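Local coordinates for protein imidazolonepropionase (Unidentified, PDB 2Q09) that catalyses the hydrolytic opening of imidazolone-5-propanoate to N-formimidoyl-L-glutamate, the third step of histidine degradation, in a metal-dependent amidohydrolase barrel, at residues A[109-114]-A[152-157]; A[166-171]-A[398-403]. One frame throughout, in Å; residues are numbered along the deposited sequence.

Contact 1: A[109-114]-A[152-157]; sequences RATRAA and LKMLRV
Lys153 reaches from helix 148-164 to the C-terminal end of helix 104-113, where its ammonium donates to main-chain carbonyls, within the TIM-barrel amidohydrolase fold. The two short helical segments approach to 11.4 Å between axes at an angle of 70°, too far apart for backbone contact, and the long side chains of Lys153 and Met154 span the gap. Lys153 supplies the largest share of the buried surface. Its CG lies anti to the backbone N (chi1 170°), and the chain bends only at chi3 (65°). NZ donates to Thr111 O at 3.2 Å, in the carbonyl plane on a lone pair, and to Ala114 O at 2.9 Å, nearly in line with its C=O bond. Arg112 O also lies 2.9 Å from NZ. Because Ala114 is the first residue to leave helical phi/psi, the ammonium sits where the helix dipole would probably favour a positive charge. NZ also forms a salt bridge with Asp150, which supplies its counter-charge. Thr111 and Met154, a selenomethionine, form the apolar part, their side chains crossing at about a right angle. Thr111 OG1 is turned back to bond Thr107 O, while its methyl faces the other helix. The side chain of Thr111 also lies about 4 Å from that of Tyr144, which lines the inhibitor pocket. Across the contact, Thr111 CG2 stands 4.0 Å from Met154 SE.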
loop_
_atom_site.group_PDB
_atom_site.type_symbol
_atom_site.label_atom_id
_atom_site.label_comp_id
_atom_site.label_asym_id
_atom_site.label_seq_id
_atom_site.Cartn_x
_atom_site.Cartn_y
_atom_site.Cartn_z
ATOM N N ARG A 109 -17.853 -4.553 13.978
ATOM C CA ARG A 109 -18.978 -3.949 14.683
ATOM C C ARG A 109 -18.708 -2.473 14.982
ATOM O O ARG A 109 -19.578 -1.620 14.797
ATOM C CB ARG A 109 -19.261 -4.706 15.984
ATOM C CG ARG A 109 -19.668 -6.166 15.771
ATOM C CD ARG A 109 -20.139 -6.789 17.070
ATOM N NE ARG A 109 -20.363 -8.231 16.987
ATOM C CZ ARG A 109 -21.170 -8.827 16.120
ATOM N NH1 ARG A 109 -21.848 -8.113 15.233
ATOM N NH2 ARG A 109 -21.313 -10.145 16.141
ATOM N N ALA A 110 -17.503 -2.172 15.446
ATOM C CA ALA A 110 -17.155 -0.792 15.754
ATOM C C ALA A 110 -17.193 0.074 14.494
ATOM O O ALA A 110 -17.646 1.221 14.528
ATOM C CB ALA A 110 -15.764 -0.727 16.389
ATOM N N THR A 111 -16.707 -0.470 13.379
ATOM C CA THR A 111 -16.671 0.291 12.134
ATOM C C THR A 111 -18.068 0.466 11.527
ATOM O O THR A 111 -18.379 1.525 10.987
ATOM C CB THR A 111 -15.711 -0.361 11.111
ATOM O OG1 THR A 111 -14.396 -0.428 11.681
ATOM C CG2 THR A 111 -15.635 0.461 9.826
ATOM N N ARG A 112 -18.914 -0.554 11.627
ATOM C CA ARG A 112 -20.282 -0.437 11.112
ATOM C C ARG A 112 -21.008 0.641 11.912
ATOM O O ARG A 112 -21.748 1.461 11.367
ATOM C CB ARG A 112 -21.057 -1.733 11.299
ATOM C CG ARG A 112 -20.668 -2.880 10.406
ATOM C CD ARG A 112 -21.489 -4.095 10.807
ATOM N NE ARG A 112 -21.398 -5.175 9.835
ATOM C CZ ARG A 112 -22.080 -6.309 9.930
ATOM N NH1 ARG A 112 -22.889 -6.495 10.969
ATOM N NH2 ARG A 112 -21.987 -7.233 8.980
ATOM N N ALA A 113 -20.793 0.616 13.221
ATOM C CA ALA A 113 -21.426 1.563 14.122
ATOM C C ALA A 113 -20.899 2.987 13.983
ATOM O O ALA A 113 -21.621 3.949 14.264
ATOM C CB ALA A 113 -21.271 1.083 15.574
ATOM N N ALA A 114 -19.649 3.124 13.555
ATOM C CA ALA A 114 -19.076 4.452 13.397
ATOM C C ALA A 114 -19.717 5.139 12.202
ATOM O O ALA A 114 -20.017 4.495 11.198
ATOM C CB ALA A 114 -17.559 4.358 13.193
ATOM N N LEU A 152 -19.087 0.552 1.164
ATOM C CA LEU A 152 -18.999 1.773 0.360
ATOM C C LEU A 152 -18.740 2.994 1.238
ATOM O O LEU A 152 -18.121 3.965 0.798
ATOM C CB LEU A 152 -20.280 1.979 -0.455
ATOM C CG LEU A 152 -20.324 1.310 -1.835
ATOM C CD1 LEU A 152 -20.084 -0.181 -1.715
ATOM C CD2 LEU A 152 -21.669 1.599 -2.491
ATOM N N LYS A 153 -19.214 2.944 2.482
ATOM C CA LYS A 153 -19.001 4.041 3.420
ATOM C C LYS A 153 -17.493 4.220 3.600
ATOM O O LYS A 153 -16.984 5.330 3.630
ATOM C CB LYS A 153 -19.657 3.702 4.767
ATOM C CG LYS A 153 -19.316 4.651 5.895
ATOM C CD LYS A 153 -20.136 4.345 7.159
ATOM C CE LYS A 153 -19.798 2.996 7.753
ATOM N NZ LYS A 153 -20.574 2.736 9.004
HETATM N N MSE A 154 -16.784 3.108 3.732
HETATM C CA MSE A 154 -15.340 3.155 3.903
HETATM C C MSE A 154 -14.663 3.716 2.660
HETATM O O MSE A 154 -13.749 4.537 2.758
HETATM C CB MSE A 154 -14.808 1.761 4.227
HETATM C CG MSE A 154 -15.298 1.272 5.595
HETATM SE SE MSE A 154 -14.697 -0.489 6.018
HETATM C CE MSE A 154 -15.628 -1.468 4.694
ATOM N N LEU A 155 -15.118 3.282 1.493
ATOM C CA LEU A 155 -14.542 3.777 0.246
ATOM C C LEU A 155 -14.778 5.275 0.111
ATOM O O LEU A 155 -13.925 5.995 -0.407
ATOM C CB LEU A 155 -15.135 3.035 -0.955
ATOM C CG LEU A 155 -14.958 1.512 -0.956
ATOM C CD1 LEU A 155 -15.589 0.937 -2.216
ATOM C CD2 LEU A 155 -13.467 1.152 -0.900
ATOM N N ARG A 156 -15.936 5.749 0.568
ATOM C CA ARG A 156 -16.219 7.176 0.492
ATOM C C ARG A 156 -15.289 7.948 1.420
ATOM O O ARG A 156 -14.836 9.033 1.082
ATOM C CB ARG A 156 -17.683 7.466 0.847
ATOM C CG ARG A 156 -18.655 7.116 -0.282
ATOM C CD ARG A 156 -20.016 7.781 -0.077
ATOM N NE ARG A 156 -20.741 7.218 1.056
ATOM C CZ ARG A 156 -21.464 6.108 1.006
ATOM N NH1 ARG A 156 -21.576 5.429 -0.125
ATOM N NH2 ARG A 156 -22.074 5.678 2.097
ATOM N N VAL A 157 -15.020 7.403 2.603
ATOM C CA VAL A 157 -14.121 8.073 3.535
ATOM C C VAL A 157 -12.732 8.151 2.895
ATOM O O VAL A 157 -12.035 9.156 3.031
ATOM C CB VAL A 157 -14.008 7.310 4.877
ATOM C CG1 VAL A 157 -12.863 7.891 5.719
ATOM C CG2 VAL A 157 -15.316 7.421 5.655
#

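Contact 2: A[166-171]-A[398-403]; sequences PIRVKT and RVVNGE
Arg398 holds Pro166 O with both terminal nitrogens, joining the end of strand 395-400 to the residues that lead into barrel strand 168-176. Its NH1 donates to Pro166 O at 2.8 Å and its NH2 to this oxygen at 2.7 Å. The grip is end-on, with the oxygen 1° out of the guanidinium plane and both N-H bonds bent, to 142° and 144°. The chain is extended from CG to NE, and NH2 is shared with Val135 O. Aliphatic carbons pack round this fork: Pro166 CG is 3.7 Å from Arg398 NH1, Ile167 CG1 meets the guanidinium edge beside NH2, and Val400 CG2 approaches Pro166 O at 3.9 Å. An alanine in place of Arg398 would probably leave Pro166 O and Val135 O without these donors and open a gap beside Ile167. A second arginine, Arg168, is salt-bridged through NE to Asp374; its NH2 comes within 3.4 Å of Asn401 CB. Asn401, in the type I' turn from Val400 to Glu403, bonds the same Asp374 through its backbone N. The chemistry implies joining by side chains: Arg398 binds the Pro166 carbonyl directly, whereas Arg168 and Asn401 N meet at the Asp374 carboxylate.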
loop_
_atom_site.group_PDB
_atom_site.type_symbol
_atom_site.label_atom_id
_atom_site.label_comp_id
_atom_site.label_asym_id
_atom_site.label_seq_id
_atom_site.Cartn_x
_atom_site.Cartn_y
_atom_site.Cartn_z
ATOM N N PRO A 166 -3.098 16.488 1.076
ATOM C CA PRO A 166 -2.217 16.474 -0.097
ATOM C C PRO A 166 -1.573 15.098 -0.277
ATOM O O PRO A 166 -0.369 14.927 -0.063
ATOM C CB PRO A 166 -1.200 17.558 0.237
ATOM C CG PRO A 166 -1.021 17.379 1.723
ATOM C CD PRO A 166 -2.462 17.191 2.208
ATOM N N ILE A 167 -2.383 14.127 -0.684
ATOM C CA ILE A 167 -1.897 12.764 -0.856
ATOM C C ILE A 167 -2.824 12.023 -1.821
ATOM O O ILE A 167 -4.037 12.238 -1.806
ATOM C CB ILE A 167 -1.856 12.066 0.544
ATOM C CG1 ILE A 167 -0.934 10.844 0.534
ATOM C CG2 ILE A 167 -3.267 11.709 0.994
ATOM C CD1 ILE A 167 -1.436 9.681 -0.257
ATOM N N ARG A 168 -2.257 11.167 -2.669
ATOM C CA ARG A 168 -3.059 10.404 -3.618
ATOM C C ARG A 168 -3.580 9.142 -2.936
ATOM O O ARG A 168 -2.834 8.438 -2.245
ATOM C CB ARG A 168 -2.230 10.017 -4.846
ATOM C CG ARG A 168 -1.685 11.205 -5.629
ATOM C CD ARG A 168 -0.785 10.732 -6.768
ATOM N NE ARG A 168 -0.063 11.837 -7.401
ATOM C CZ ARG A 168 -0.576 12.650 -8.317
ATOM N NH1 ARG A 168 -1.831 12.492 -8.730
ATOM N NH2 ARG A 168 0.168 13.632 -8.819
ATOM N N VAL A 169 -4.860 8.856 -3.125
ATOM C CA VAL A 169 -5.453 7.677 -2.514
ATOM C C VAL A 169 -6.009 6.726 -3.554
ATOM O O VAL A 169 -6.744 7.137 -4.449
ATOM C CB VAL A 169 -6.604 8.057 -1.549
ATOM C CG1 VAL A 169 -7.242 6.802 -0.971
ATOM C CG2 VAL A 169 -6.078 8.954 -0.436
ATOM N N LYS A 170 -5.644 5.456 -3.442
ATOM C CA LYS A 170 -6.161 4.433 -4.336
ATOM C C LYS A 170 -7.067 3.613 -3.425
ATOM O O LYS A 170 -6.667 3.237 -2.315
ATOM C CB LYS A 170 -5.034 3.553 -4.877
ATOM C CG LYS A 170 -3.961 4.320 -5.654
ATOM C CD LYS A 170 -4.512 5.003 -6.898
ATOM C CE LYS A 170 -4.953 4.003 -7.957
ATOM N NZ LYS A 170 -5.308 4.692 -9.224
ATOM N N THR A 171 -8.287 3.345 -3.871
ATOM C CA THR A 171 -9.212 2.581 -3.047
ATOM C C THR A 171 -9.310 1.138 -3.492
ATOM O O THR A 171 -9.188 0.833 -4.679
ATOM C CB THR A 171 -10.621 3.196 -3.080
ATOM O OG1 THR A 171 -11.097 3.220 -4.431
ATOM C CG2 THR A 171 -10.590 4.620 -2.528
ATOM N N ARG A 398 8.068 18.446 0.225
ATOM C CA ARG A 398 7.238 17.312 -0.175
ATOM C C ARG A 398 6.339 17.799 -1.297
ATOM O O ARG A 398 5.379 18.532 -1.064
ATOM C CB ARG A 398 6.396 16.806 1.007
ATOM C CG ARG A 398 5.447 15.656 0.658
ATOM C CD ARG A 398 4.729 15.141 1.915
ATOM N NE ARG A 398 3.743 14.117 1.587
ATOM C CZ ARG A 398 2.539 14.372 1.091
ATOM N NH1 ARG A 398 2.151 15.626 0.871
ATOM N NH2 ARG A 398 1.724 13.372 0.797
ATOM N N VAL A 399 6.660 17.386 -2.518
ATOM C CA VAL A 399 5.923 17.810 -3.696
ATOM C C VAL A 399 4.999 16.743 -4.259
ATOM O O VAL A 399 5.416 15.609 -4.509
ATOM C CB VAL A 399 6.901 18.258 -4.801
ATOM C CG1 VAL A 399 6.135 18.622 -6.067
ATOM C CG2 VAL A 399 7.707 19.444 -4.316
ATOM N N VAL A 400 3.736 17.121 -4.456
ATOM C CA VAL A 400 2.735 16.222 -5.007
ATOM C C VAL A 400 2.064 16.947 -6.174
ATOM O O VAL A 400 1.558 18.059 -6.017
ATOM C CB VAL A 400 1.687 15.836 -3.936
ATOM C CG1 VAL A 400 0.600 14.979 -4.548
ATOM C CG2 VAL A 400 2.378 15.089 -2.792
ATOM N N ASN A 401 2.079 16.313 -7.339
ATOM C CA ASN A 401 1.510 16.876 -8.556
ATOM C C ASN A 401 2.136 18.232 -8.869
ATOM O O ASN A 401 1.470 19.142 -9.362
ATOM C CB ASN A 401 -0.007 17.021 -8.437
ATOM C CG ASN A 401 -0.693 17.040 -9.794
ATOM O OD1 ASN A 401 -1.300 18.036 -10.193
ATOM N ND2 ASN A 401 -0.582 15.933 -10.517
ATOM N N GLY A 402 3.422 18.358 -8.561
ATOM C CA GLY A 402 4.134 19.593 -8.828
ATOM C C GLY A 402 3.958 20.715 -7.827
ATOM O O GLY A 402 4.503 21.799 -8.021
ATOM N N GLU A 403 3.206 20.490 -6.751
ATOM C CA GLU A 403 3.010 21.553 -5.771
ATOM C C GLU A 403 3.540 21.221 -4.384
ATOM O O GLU A 403 3.382 20.102 -3.898
ATOM C CB GLU A 403 1.526 21.919 -5.669
ATOM C CG GLU A 403 0.942 22.432 -6.966
ATOM C CD GLU A 403 -0.073 23.525 -6.747
ATOM O OE1 GLU A 403 0.311 24.592 -6.227
ATOM O OE2 GLU A 403 -1.252 23.318 -7.094
#

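Overall arrangement
Contact 1 and contact 2 have centres 24 Å apart and follow one another along the chain. They meet through consecutive elements, helix 148-164 and strand 168-176, where Leu155 CD2 packs 4.1 Å from Thr171 CB. Both are partly buried, each with two buried residues among those that touch, so neither is pure core or pure surface. Contact 1 joins two helices, with the side chain of Thr111 about 9 Å from the bound inhibitor; contact 2 joins a barrel strand's lead-in to a strand and turn away from the annotated sites. Each sets a basic side chain against main-chain oxygen, but the lysine of 152-157 donates to two carbonyls, whereas across contact 2 two arginine nitrogens converge on one.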